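Local coordinates for enoyl-CoA hydratase/isomerase family protein (Mycobacterium tuberculosis, PDB 4FN7) that probably hydrates unsaturated acyl-CoA thioesters in lipid metabolism, as an enoyl-CoA hydratase of the crotonase superfamily, at residues A104-A109 with Q127-A132; L111-D116 with A172-E177. One frame throughout, in Å; residues are numbered along the deposited sequence.

Contact 1 of 2, residues A104-A109 with Q127-A132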
ATOM      1  N   ALA A 104     -17.211   5.613  12.451  1.00  9.99           N
ATOM      2  CA  ALA A 104     -16.896   4.198  12.556  1.00  9.10           C
ATOM      3  C   ALA A 104     -15.624   4.076  13.378  1.00  9.56           C
ATOM      4  O   ALA A 104     -14.537   4.442  12.917  1.00 10.38           O
ATOM      5  CB  ALA A 104     -16.713   3.579  11.163  1.00  9.75           C
ATOM      6  N   ILE A 105     -15.772   3.579  14.600  1.00  9.55           N
ATOM      7  CA  ILE A 105     -14.677   3.569  15.561  1.00 10.11           C
ATOM      8  C   ILE A 105     -14.356   2.155  16.006  1.00  9.26           C
ATOM      9  O   ILE A 105     -15.256   1.366  16.288  1.00 10.18           O
ATOM     10  CB  ILE A 105     -15.047   4.390  16.817  1.00 11.47           C
ATOM     11  CG1 ILE A 105     -15.569   5.778  16.428  1.00 13.40           C
ATOM     12  CG2 ILE A 105     -13.854   4.484  17.778  1.00 12.35           C
ATOM     13  CD1 ILE A 105     -14.546   6.652  15.714  1.00 14.11           C
ATOM     14  N   ALA A 106     -13.065   1.840  16.075  1.00  9.11           N
ATOM     15  CA  ALA A 106     -12.608   0.552  16.588  1.00 10.86           C
ATOM     16  C   ALA A 106     -13.276  -0.588  15.810  1.00  9.77           C
ATOM     17  O   ALA A 106     -13.162  -0.632  14.589  1.00  9.50           O
ATOM     18  CB  ALA A 106     -12.858   0.457  18.096  1.00 11.76           C
ATOM     19  N   MET A 107     -13.968  -1.503  16.485  1.00  8.65           N
ATOM     20  CA  MET A 107     -14.618  -2.598  15.751  1.00  9.95           C
ATOM     21  C   MET A 107     -15.577  -2.088  14.664  1.00  9.94           C
ATOM     22  O   MET A 107     -15.817  -2.785  13.679  1.00 10.37           O
ATOM     23  CB  MET A 107     -15.347  -3.559  16.699  1.00 10.69           C
ATOM     24  CG  MET A 107     -15.916  -4.811  16.016  1.00 12.23           C
ATOM     25  SD  MET A 107     -14.672  -5.948  15.339  1.00 13.30           S
ATOM     26  CE  MET A 107     -15.371  -6.291  13.724  1.00 14.26           C
ATOM     27  N   GLY A 108     -16.139  -0.898  14.848  1.00  9.58           N
ATOM     28  CA  GLY A 108     -16.930  -0.281  13.798  1.00  9.62           C
ATOM     29  C   GLY A 108     -16.102  -0.016  12.549  1.00  9.28           C
ATOM     30  O   GLY A 108     -16.562  -0.253  11.431  1.00  9.82           O
ATOM     31  N   ALA A 109     -14.885   0.492  12.725  1.00  9.95           N
ATOM     32  CA  ALA A 109     -13.986   0.691  11.592  1.00  9.11           C
ATOM     33  C   ALA A 109     -13.540  -0.641  10.994  1.00  8.37           C
ATOM     34  O   ALA A 109     -13.373  -0.750   9.780  1.00  9.53           O
ATOM     35  CB  ALA A 109     -12.769   1.512  12.003  1.00  9.97           C
ATOM     36  N   GLN A 127     -11.726   5.620  12.736  1.00 10.10           N
ATOM     37  CA  GLN A 127     -10.600   5.618  13.661  1.00 10.91           C
ATOM     38  C   GLN A 127     -10.539   4.329  14.456  1.00  9.71           C
ATOM     39  O   GLN A 127     -11.548   3.881  15.000  1.00 11.37           O
ATOM     40  CB  GLN A 127     -10.731   6.786  14.642  1.00 11.03           C
ATOM     41  CG  GLN A 127      -9.558   6.924  15.609  1.00 11.77           C
ATOM     42  CD  GLN A 127      -9.887   7.775  16.822  1.00 12.19           C
ATOM     43  OE1 GLN A 127     -11.053   8.025  17.127  1.00 13.25           O
ATOM     44  NE2 GLN A 127      -8.854   8.216  17.532  1.00 13.38           N
ATOM     45  N   ALA A 128      -9.349   3.737  14.520  1.00  9.18           N
ATOM     46  CA  ALA A 128      -9.068   2.714  15.521  1.00  9.32           C
ATOM     47  C   ALA A 128      -8.529   3.460  16.743  1.00  9.46           C
ATOM     48  O   ALA A 128      -7.350   3.815  16.782  1.00 11.06           O
ATOM     49  CB  ALA A 128      -8.040   1.709  15.003  1.00 10.54           C
ATOM     50  N   ASN A 129      -9.394   3.726  17.718  1.00  9.86           N
ATOM     51  CA  ASN A 129      -9.014   4.559  18.856  1.00 10.47           C
ATOM     52  C   ASN A 129      -8.403   3.779  20.016  1.00 10.90           C
ATOM     53  O   ASN A 129      -8.151   4.352  21.079  1.00 11.26           O
ATOM     54  CB  ASN A 129     -10.223   5.368  19.348  1.00 12.07           C
ATOM     55  CG  ASN A 129     -11.239   4.512  20.077  1.00 11.72           C
ATOM     56  OD1 ASN A 129     -11.385   3.327  19.781  1.00 12.32           O
ATOM     57  ND2 ASN A 129     -11.960   5.112  21.025  1.00 13.53           N
ATOM     58  N   GLU A 130      -8.160   2.488  19.805  1.00 10.80           N
ATOM     59  CA  GLU A 130      -7.660   1.591  20.845  1.00 11.63           C
ATOM     60  C   GLU A 130      -6.505   2.189  21.657  1.00 10.18           C
ATOM     61  O   GLU A 130      -6.568   2.251  22.886  1.00 11.35           O
ATOM     62  CB  GLU A 130      -7.230   0.253  20.234  1.00 11.07           C
ATOM     63  CG  GLU A 130      -8.370  -0.740  19.976  1.00 12.49           C
ATOM     64  CD  GLU A 130      -9.160  -0.496  18.689  1.00 13.25           C
ATOM     65  OE1 GLU A 130      -8.974   0.543  18.032  1.00 13.71           O
ATOM     66  OE2 GLU A 130      -9.981  -1.369  18.327  1.00 15.43           O
ATOM     67  N   VAL A 131      -5.456   2.636  20.975  1.00 10.17           N
ATOM     68  CA  VAL A 131      -4.260   3.107  21.671  1.00 10.22           C
ATOM     69  C   VAL A 131      -4.547   4.356  22.499  1.00 10.81           C
ATOM     70  O   VAL A 131      -3.946   4.553  23.558  1.00 11.80           O
ATOM     71  CB  VAL A 131      -3.101   3.336  20.674  1.00 11.78           C
ATOM     72  CG1 VAL A 131      -1.966   4.128  21.312  1.00 13.35           C
ATOM     73  CG2 VAL A 131      -2.601   1.989  20.131  1.00 12.76           C
ATOM     74  N   ALA A 132      -5.497   5.171  22.052  1.00 10.33           N
ATOM     75  CA  ALA A 132      -5.862   6.380  22.788  1.00 12.72           C
ATOM     76  C   ALA A 132      -6.537   6.058  24.121  1.00 14.14           C
ATOM     77  O   ALA A 132      -6.467   6.848  25.063  1.00 16.21           O
ATOM     78  CB  ALA A 132      -6.755   7.282  21.940  1.00 13.29           C
TER
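Gln127 O takes the N-H of Ala106 at 2.8 Å in a nearly straight bond (165° at the hydrogen). The same oxygen receives a CA-H...O contact from Ile105 CA at 3.2 Å, and the methyl of Ala109 also rests near it. With Gln127 N bonded back to Ala104 O at 3.1 Å, this makes a short parallel bridge that stops where the helix begins. Ala106 is the N-cap, at a positive phi (55°) unusual for alanine. Its CB lies against the carboxylate of Glu130, 3.4 Å from OE2, while the buried OE1 has no polar partner in the model. On the sheet face shared by Ile105 and Gln127, Ile105 CD1 packs at the CB of Gln127, whose extended chain carries NE2 to Ala161 O. The Ile105 and Asn129 side chains cross at about a right angle, with Ile105 CG2, anti to the backbone N, 3.4 Å from Asn129 OD1. In crotonases the start of this helix normally supplies an oxyanion-hole N-H, and the bridge ends right beside it. Strand 103-105 thus runs beside strand 126-127 and breaks directly into helix 107-112, whose Phe110 packs on Ala128 and Glu130.

Contact 2 of 2, residues L111-D116 with A172-E177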
ATOM      1  N   LEU A 111     -15.285  -3.493  11.003  1.00  9.50           N
ATOM      2  CA  LEU A 111     -16.440  -3.967  10.246  1.00 10.04           C
ATOM      3  C   LEU A 111     -16.547  -3.234   8.906  1.00  8.59           C
ATOM      4  O   LEU A 111     -16.741  -3.850   7.846  1.00  9.63           O
ATOM      5  CB  LEU A 111     -17.711  -3.763  11.071  1.00 10.43           C
ATOM      6  CG  LEU A 111     -19.030  -4.124  10.390  1.00 12.39           C
ATOM      7  CD1 LEU A 111     -19.034  -5.581  10.002  1.00 14.96           C
ATOM      8  CD2 LEU A 111     -20.205  -3.817  11.301  1.00 13.65           C
ATOM      9  N   LEU A 112     -16.436  -1.913   8.946  1.00  9.39           N
ATOM     10  CA  LEU A 112     -16.511  -1.106   7.734  1.00  9.01           C
ATOM     11  C   LEU A 112     -15.504  -1.616   6.696  1.00  8.63           C
ATOM     12  O   LEU A 112     -15.798  -1.693   5.500  1.00  9.15           O
ATOM     13  CB  LEU A 112     -16.220   0.360   8.071  1.00 10.08           C
ATOM     14  CG  LEU A 112     -16.226   1.363   6.918  1.00 11.13           C
ATOM     15  CD1 LEU A 112     -17.606   1.464   6.307  1.00 13.90           C
ATOM     16  CD2 LEU A 112     -15.745   2.724   7.405  1.00 11.92           C
ATOM     17  N   SER A 113     -14.322  -1.992   7.177  1.00  8.52           N
ATOM     18  CA  SER A 113     -13.205  -2.408   6.339  1.00  8.88           C
ATOM     19  C   SER A 113     -13.395  -3.793   5.724  1.00  8.52           C
ATOM     20  O   SER A 113     -12.526  -4.269   4.999  1.00  9.48           O
ATOM     21  CB  SER A 113     -11.903  -2.380   7.156  1.00 10.61           C
ATOM     22  OG  SER A 113     -11.641  -1.082   7.675  1.00 10.96           O
ATOM     23  N   CYS A 114     -14.519  -4.437   6.022  1.00  9.08           N
ATOM     24  CA  CYS A 114     -14.841  -5.725   5.408  1.00  9.93           C
ATOM     25  C   CYS A 114     -15.673  -5.598   4.132  1.00  9.01           C
ATOM     26  O   CYS A 114     -15.901  -6.592   3.449  1.00 10.77           O
ATOM     27  CB  CYS A 114     -15.583  -6.617   6.396  1.00 11.51           C
ATOM     28  SG  CYS A 114     -14.618  -7.019   7.849  1.00 12.42           S
ATOM     29  N   GLY A 115     -16.148  -4.397   3.808  1.00  9.39           N
ATOM     30  CA  GLY A 115     -16.960  -4.228   2.612  1.00  9.99           C
ATOM     31  C   GLY A 115     -16.127  -4.196   1.349  1.00  9.57           C
ATOM     32  O   GLY A 115     -15.017  -3.665   1.329  1.00 10.39           O
ATOM     33  N   ASP A 116     -16.659  -4.755   0.268  1.00  9.30           N
ATOM     34  CA  ASP A 116     -15.997  -4.639  -1.022  1.00  8.91           C
ATOM     35  C   ASP A 116     -15.942  -3.182  -1.476  1.00  8.82           C
ATOM     36  O   ASP A 116     -14.992  -2.765  -2.141  1.00 10.38           O
ATOM     37  CB  ASP A 116     -16.707  -5.487  -2.074  1.00  9.80           C
ATOM     38  CG  ASP A 116     -16.664  -6.950  -1.748  1.00  9.63           C
ATOM     39  OD1 ASP A 116     -15.567  -7.542  -1.830  1.00 10.97           O
ATOM     40  OD2 ASP A 116     -17.726  -7.518  -1.424  1.00 10.72           O
ATOM     41  N   ALA A 172      -6.288   7.145   2.431  1.00 10.10           N
ATOM     42  CA  ALA A 172      -5.747   6.128   3.326  1.00 10.14           C
ATOM     43  C   ALA A 172      -6.225   4.723   2.987  1.00  9.26           C
ATOM     44  O   ALA A 172      -5.545   3.749   3.297  1.00 10.22           O
ATOM     45  CB  ALA A 172      -6.112   6.447   4.765  1.00 10.91           C
ATOM     46  N   GLY A 173      -7.413   4.614   2.395  1.00  9.66           N
ATOM     47  CA  GLY A 173      -8.012   3.313   2.160  1.00  9.25           C
ATOM     48  C   GLY A 173      -8.981   2.861   3.242  1.00  9.23           C
ATOM     49  O   GLY A 173      -9.260   1.670   3.359  1.00  9.84           O
ATOM     50  N   PHE A 174      -9.494   3.799   4.034  1.00  9.87           N
ATOM     51  CA  PHE A 174     -10.562   3.490   4.990  1.00 10.59           C
ATOM     52  C   PHE A 174     -11.961   3.564   4.362  1.00  9.76           C
ATOM     53  O   PHE A 174     -12.922   3.048   4.926  1.00 12.92           O
ATOM     54  CB  PHE A 174     -10.493   4.411   6.212  1.00 10.60           C
ATOM     55  CG  PHE A 174      -9.987   3.742   7.471  1.00  9.84           C
ATOM     56  CD1 PHE A 174     -10.364   2.450   7.806  1.00 10.33           C
ATOM     57  CD2 PHE A 174      -9.140   4.424   8.329  1.00 11.12           C
ATOM     58  CE1 PHE A 174      -9.901   1.854   8.980  1.00 10.34           C
ATOM     59  CE2 PHE A 174      -8.683   3.835   9.499  1.00 10.65           C
ATOM     60  CZ  PHE A 174      -9.066   2.557   9.827  1.00 10.39           C
ATOM     61  N   ILE A 175     -12.072   4.225   3.211  1.00  9.19           N
ATOM     62  CA  ILE A 175     -13.325   4.255   2.457  0.62  9.46           C
ATOM     63  C   ILE A 175     -13.003   4.327   0.979  1.00  9.71           C
ATOM     64  O   ILE A 175     -11.870   4.633   0.597  1.00 11.04           O
ATOM     65  CB  ILE A 175     -14.228   5.451   2.813  0.62 10.81           C
ATOM     66  CG1 ILE A 175     -13.529   6.774   2.500  0.62  9.18           C
ATOM     67  CG2 ILE A 175     -14.663   5.389   4.253  0.62  9.60           C
ATOM     68  CD1 ILE A 175     -14.438   7.957   2.619  0.62 10.96           C
ATOM     69  N   ASP A 176     -13.990   4.008   0.138  1.00  9.23           N
ATOM     70  CA  ASP A 176     -13.785   3.994  -1.313  1.00  9.64           C
ATOM     71  C   ASP A 176     -14.497   5.122  -2.044  1.00 11.63           C
ATOM     72  O   ASP A 176     -14.154   5.440  -3.182  1.00 12.60           O
ATOM     73  CB  ASP A 176     -14.245   2.669  -1.915  1.00 10.22           C
ATOM     74  CG  ASP A 176     -13.619   1.492  -1.235  1.00 10.06           C
ATOM     75  OD1 ASP A 176     -12.391   1.303  -1.391  1.00  9.88           O
ATOM     76  OD2 ASP A 176     -14.353   0.770  -0.537  1.00  9.61           O
ATOM     77  N   GLU A 177     -15.501   5.710  -1.405  1.00  9.83           N
ATOM     78  CA  GLU A 177     -16.308   6.718  -2.073  1.00 10.06           C
ATOM     79  C   GLU A 177     -16.908   7.679  -1.063  1.00 10.91           C
ATOM     80  O   GLU A 177     -17.341   7.274   0.016  1.00 12.04           O
ATOM     81  CB  GLU A 177     -17.432   6.064  -2.899  1.00 11.31           C
ATOM     82  CG  GLU A 177     -18.361   7.069  -3.582  1.00 12.62           C
ATOM     83  CD  GLU A 177     -19.420   6.420  -4.473  1.00 16.98           C
ATOM     84  OE1 GLU A 177     -19.431   5.179  -4.616  1.00 16.98           O
ATOM     85  OE2 GLU A 177     -20.251   7.167  -5.037  1.00 20.38           O
TER
HETATM   86  O   HOH W   1     -12.952   0.676   5.980  0.85 11.63           O
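Ser113 and Phe174 are joined by a single water, and no direct hydrogen bond links the two segments. In this crotonase fold the water sits between the end of helix 107-112 and the loop that follows helix 166-172. It gives one hydrogen to Ser113 OG at 2.8 Å and the other to Phe174 O at 2.6 Å. Ser113 OG also bonds to Ala109 O, one turn back in helix 107-112, just past whose end Ser113 lies; since that carbonyl can only accept, the hydroxyl hydrogen is spent there and the oxygen is left to receive the water. Chi1 of -59° puts OG beside the backbone N, and it meets the Phe174 ring in plane at the edge, 3.7 Å from CE1; the water oxygen lies in the same ring plane. Phe174 holds its ring with chi1 at -107°, away from the usual staggered values, and Phe164 packs on it with planes at about 65°. Just before it, Gly173, with positive phi, is the C-prime residue of the Schellman motif that ends helix 166-172. Leu112 CD2 lies 3.8 Å from Phe174 O and makes its apolar touch with Ile175 CG2 at 4.3 Å, and a type I turn from Leu112 to Gly115 then leads the chain on to strand 117-120. Beyond the turn, Asp116 O is bonded to Gln156 of the third subunit, and Asp116 forms salt bridges to Arg211 and Lys207. Asp176 OD2 stands 3.9 Å from Asp116 O and makes its own salt bridge with Arg118 NE.

Overall arrangement
Both contacts use helix 107-112: contact 1 holds its start against the end of strand 126-127, and contact 2 ties its end to the loop after helix 166-172. Their centres are about 14 Å apart, yet they touch directly, with Ala104 CB 4.0 Å from Leu112 CD2 and Ala109 CB 4.2 Å from Phe174 CE1. Ala109 therefore faces both. The structure is an apo form; by analogy with crotonases, contact 1 lies nearer the expected thioester site. Contact 1 abuts the second subunit through Val131 and Ala132, whereas contact 2 reaches the third.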